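Local structure of phosphoribosylformylglycinamidine synthase 2 (Thermus thermophilus, 3VIU) at residues A[82-87]-A[482-487]. The protein is a single-chain member of the PurM-like family, built from two pairs of AIR synthase-related domains, and binds ADP and magnesium. Sequence-based numbering, arbitrary orientation.
Sequences FKIESH and AYTDGL. With ADP (adenosine-5'-diphosphate), chain B; PO4 (phosphate ion), chain C.
Strands 82-86 and 482-487 run side by side in the same direction, their axes 6° apart and 6.1 Å at closest approach, CA of Lys-83 level with that of Thr-484 and CA of Ile-84 with that of Gly-486. They belong to different six-stranded sheets, one in each of the two PurM-like N-terminal domains, which meet here in a buried contact: side chains pack on side chains and backbone, and no backbone-to-backbone hydrogen bond joins the segments. Thr-484 sits at its middle. Its OG1, anti to the backbone N (chi1 -175°), takes a weak, bent bond from Ile-84 N at 3.3 Å; its stronger partner is Ser-521 OG, and Ser-521 also bonds Phe-82 O. CG2 of Thr-484 touches both Phe-82 CD2 and Ile-84 CG2. The Phe-82 ring passes alongside Thr-484, CD2 and CE2 against its CB, and lies obliquely along the backbone, ending with CZ 4.2 Å from Ala-482 CB. Further on, Ile-84 turns CG2 onto the other backbone, 3.3 Å from Gly-486 N, where glycine has no side chain to meet it.

Of the side chains that point away, Lys-83, Glu-85 and Asp-485 reach ADP, one strand serving each end. Lys-83, fully extended, brings NZ to within 2.7 Å of ADP O2B and also bonds O3A, the bridging oxygen. Glu-85 OE1 lies 2.5 Å from the same O2B, so one of the two acid groups probably holds a proton. From the second strand, Asp-485 meets the adenine: OD1 accepts a hydrogen bond from ADP N6 at 3.0 Å, and OD2 lies 2.7 Å from ADP N1.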
loop_
_atom_site.group_PDB
_atom_site.type_symbol
_atom_site.label_atom_id
_atom_site.label_comp_id
_atom_site.label_asym_id
_atom_site.label_seq_id
_atom_site.Cartn_x
_atom_site.Cartn_y
_atom_site.Cartn_z
ATOM N N PHE A 82 -4.732 -7.717 5.095
ATOM C CA PHE A 82 -4.423 -6.562 4.277
ATOM C C PHE A 82 -3.280 -6.852 3.330
ATOM O O PHE A 82 -2.535 -7.815 3.502
ATOM C CB PHE A 82 -4.121 -5.327 5.139
ATOM C CG PHE A 82 -2.901 -5.457 6.010
ATOM C CD1 PHE A 82 -2.904 -6.287 7.125
ATOM C CD2 PHE A 82 -1.759 -4.716 5.737
ATOM C CE1 PHE A 82 -1.785 -6.370 7.957
ATOM C CE2 PHE A 82 -0.637 -4.792 6.564
ATOM C CZ PHE A 82 -0.651 -5.619 7.673
ATOM N N LYS A 83 -3.160 -6.007 2.317
ATOM C CA LYS A 83 -2.125 -6.162 1.315
ATOM C C LYS A 83 -2.182 -4.978 0.361
ATOM O O LYS A 83 -3.197 -4.280 0.278
ATOM C CB LYS A 83 -2.356 -7.455 0.537
ATOM C CG LYS A 83 -1.336 -7.726 -0.540
ATOM C CD LYS A 83 -1.845 -8.809 -1.466
ATOM C CE LYS A 83 -0.979 -8.936 -2.693
ATOM N NZ LYS A 83 -1.636 -9.830 -3.676
ATOM N N ILE A 84 -1.087 -4.757 -0.353
ATOM C CA ILE A 84 -1.018 -3.671 -1.316
ATOM C C ILE A 84 -0.576 -4.268 -2.648
ATOM O O ILE A 84 0.276 -5.157 -2.690
ATOM C CB ILE A 84 -0.042 -2.563 -0.833
ATOM C CG1 ILE A 84 -0.154 -1.334 -1.732
ATOM C CG2 ILE A 84 1.383 -3.084 -0.813
ATOM C CD1 ILE A 84 0.664 -0.160 -1.240
ATOM N N GLU A 85 -1.191 -3.799 -3.728
ATOM C CA GLU A 85 -0.915 -4.274 -5.085
ATOM C C GLU A 85 -0.611 -3.063 -5.943
ATOM O O GLU A 85 -0.751 -1.935 -5.499
ATOM C CB GLU A 85 -2.161 -4.951 -5.683
ATOM C CG GLU A 85 -2.227 -6.476 -5.699
ATOM C CD GLU A 85 -3.474 -6.975 -6.454
ATOM O OE1 GLU A 85 -3.685 -8.206 -6.560
ATOM O OE2 GLU A 85 -4.250 -6.122 -6.949
ATOM N N SER A 86 -0.228 -3.306 -7.189
ATOM C CA SER A 86 0.045 -2.225 -8.125
ATOM C C SER A 86 -0.641 -2.511 -9.474
ATOM O O SER A 86 -0.887 -3.669 -9.826
ATOM C CB SER A 86 1.552 -2.071 -8.338
ATOM O OG SER A 86 2.049 -3.049 -9.235
ATOM N N HIS A 87 -0.970 -1.449 -10.205
ATOM C CA HIS A 87 -1.589 -1.558 -11.527
ATOM C C HIS A 87 -1.027 -0.393 -12.327
ATOM O O HIS A 87 -1.766 0.397 -12.924
ATOM C CB HIS A 87 -3.123 -1.459 -11.447
ATOM C CG HIS A 87 -3.831 -2.729 -11.817
ATOM N ND1 HIS A 87 -3.791 -3.863 -11.032
ATOM C CD2 HIS A 87 -4.571 -3.054 -12.906
ATOM C CE1 HIS A 87 -4.472 -4.831 -11.621
ATOM N NE2 HIS A 87 -4.954 -4.366 -12.760
ATOM N N ALA A 482 2.186 -5.007 11.862
ATOM C CA ALA A 482 2.924 -5.542 10.725
ATOM C C ALA A 482 2.780 -4.589 9.558
ATOM O O ALA A 482 2.032 -3.621 9.635
ATOM C CB ALA A 482 2.385 -6.913 10.334
ATOM N N TYR A 483 3.495 -4.856 8.476
ATOM C CA TYR A 483 3.375 -3.994 7.321
ATOM C C TYR A 483 3.254 -4.778 6.029
ATOM O O TYR A 483 3.394 -5.994 6.010
ATOM C CB TYR A 483 4.559 -3.033 7.230
ATOM C CG TYR A 483 5.850 -3.660 6.776
ATOM C CD1 TYR A 483 6.716 -4.269 7.685
ATOM C CD2 TYR A 483 6.211 -3.635 5.429
ATOM C CE1 TYR A 483 7.911 -4.834 7.264
ATOM C CE2 TYR A 483 7.402 -4.197 4.997
ATOM C CZ TYR A 483 8.246 -4.797 5.916
ATOM O OH TYR A 483 9.402 -5.381 5.472
ATOM N N THR A 484 2.974 -4.052 4.956
ATOM C CA THR A 484 2.836 -4.604 3.619
ATOM C C THR A 484 3.652 -3.624 2.767
ATOM O O THR A 484 3.582 -2.409 2.981
ATOM C CB THR A 484 1.349 -4.600 3.180
ATOM O OG1 THR A 484 1.215 -5.243 1.905
ATOM C CG2 THR A 484 0.824 -3.169 3.089
ATOM N N ASP A 485 4.445 -4.137 1.832
ATOM C CA ASP A 485 5.257 -3.259 1.003
ATOM C C ASP A 485 5.017 -3.441 -0.482
ATOM O O ASP A 485 5.161 -4.543 -1.022
ATOM C CB ASP A 485 6.743 -3.473 1.288
ATOM C CG ASP A 485 7.206 -4.866 0.924
ATOM O OD1 ASP A 485 8.177 -4.999 0.146
ATOM O OD2 ASP A 485 6.598 -5.835 1.422
ATOM N N GLY A 486 4.635 -2.350 -1.138
ATOM C CA GLY A 486 4.416 -2.386 -2.564
ATOM C C GLY A 486 5.661 -1.804 -3.200
ATOM O O GLY A 486 5.843 -0.591 -3.211
ATOM N N LEU A 487 6.538 -2.662 -3.708
ATOM C CA LEU A 487 7.757 -2.185 -4.344
ATOM C C LEU A 487 7.502 -1.831 -5.807
ATOM O O LEU A 487 6.836 -2.575 -6.527
ATOM C CB LEU A 487 8.853 -3.252 -4.258
ATOM C CG LEU A 487 9.179 -3.802 -2.861
ATOM C CD1 LEU A 487 10.370 -4.743 -2.966
ATOM C CD2 LEU A 487 9.478 -2.664 -1.884
HETATM P PB ADP B . -1.831 -11.667 -6.596
HETATM O O1B ADP B . -1.349 -11.894 -7.987
HETATM O O2B ADP B . -2.083 -10.093 -6.372
HETATM O O3B ADP B . -3.262 -12.531 -6.376
HETATM P PA ADP B . 0.802 -12.195 -6.110
HETATM O O1A ADP B . 1.068 -13.494 -6.788
HETATM O O2A ADP B . 0.998 -10.997 -7.183
HETATM O O3A ADP B . -0.725 -12.194 -5.506
HETATM O "O5'" ADP B . 1.842 -11.924 -4.880
HETATM C "C5'" ADP B . 2.664 -13.090 -4.677
HETATM C "C4'" ADP B . 2.819 -13.473 -3.176
HETATM O "O4'" ADP B . 4.103 -13.010 -2.647
HETATM C "C3'" ADP B . 1.742 -12.862 -2.243
HETATM O "O3'" ADP B . 1.470 -13.768 -1.166
HETATM C "C2'" ADP B . 2.385 -11.558 -1.772
HETATM O "O2'" ADP B . 1.842 -11.102 -0.530
HETATM C "C1'" ADP B . 3.871 -11.917 -1.691
HETATM N N9 ADP B . 4.725 -10.761 -2.002
HETATM C C8 ADP B . 4.975 -10.247 -3.243
HETATM N N7 ADP B . 5.777 -9.224 -3.160
HETATM C C5 ADP B . 6.095 -9.011 -1.866
HETATM C C6 ADP B . 6.904 -8.074 -1.173
HETATM N N6 ADP B . 7.587 -7.089 -1.863
HETATM N N1 ADP B . 6.994 -8.164 0.172
HETATM C C2 ADP B . 6.340 -9.112 0.861
HETATM N N3 ADP B . 5.570 -10.012 0.246
HETATM C C4 ADP B . 5.422 -9.999 -1.097
HETATM P P PO4 C . 2.279 -3.495 -12.858
HETATM O O1 PO4 C . 1.793 -2.639 -11.753
HETATM O O2 PO4 C . 2.325 -2.706 -14.110
HETATM O O3 PO4 C . 3.638 -3.989 -12.538
HETATM O O4 PO4 C . 1.361 -4.649 -13.031
#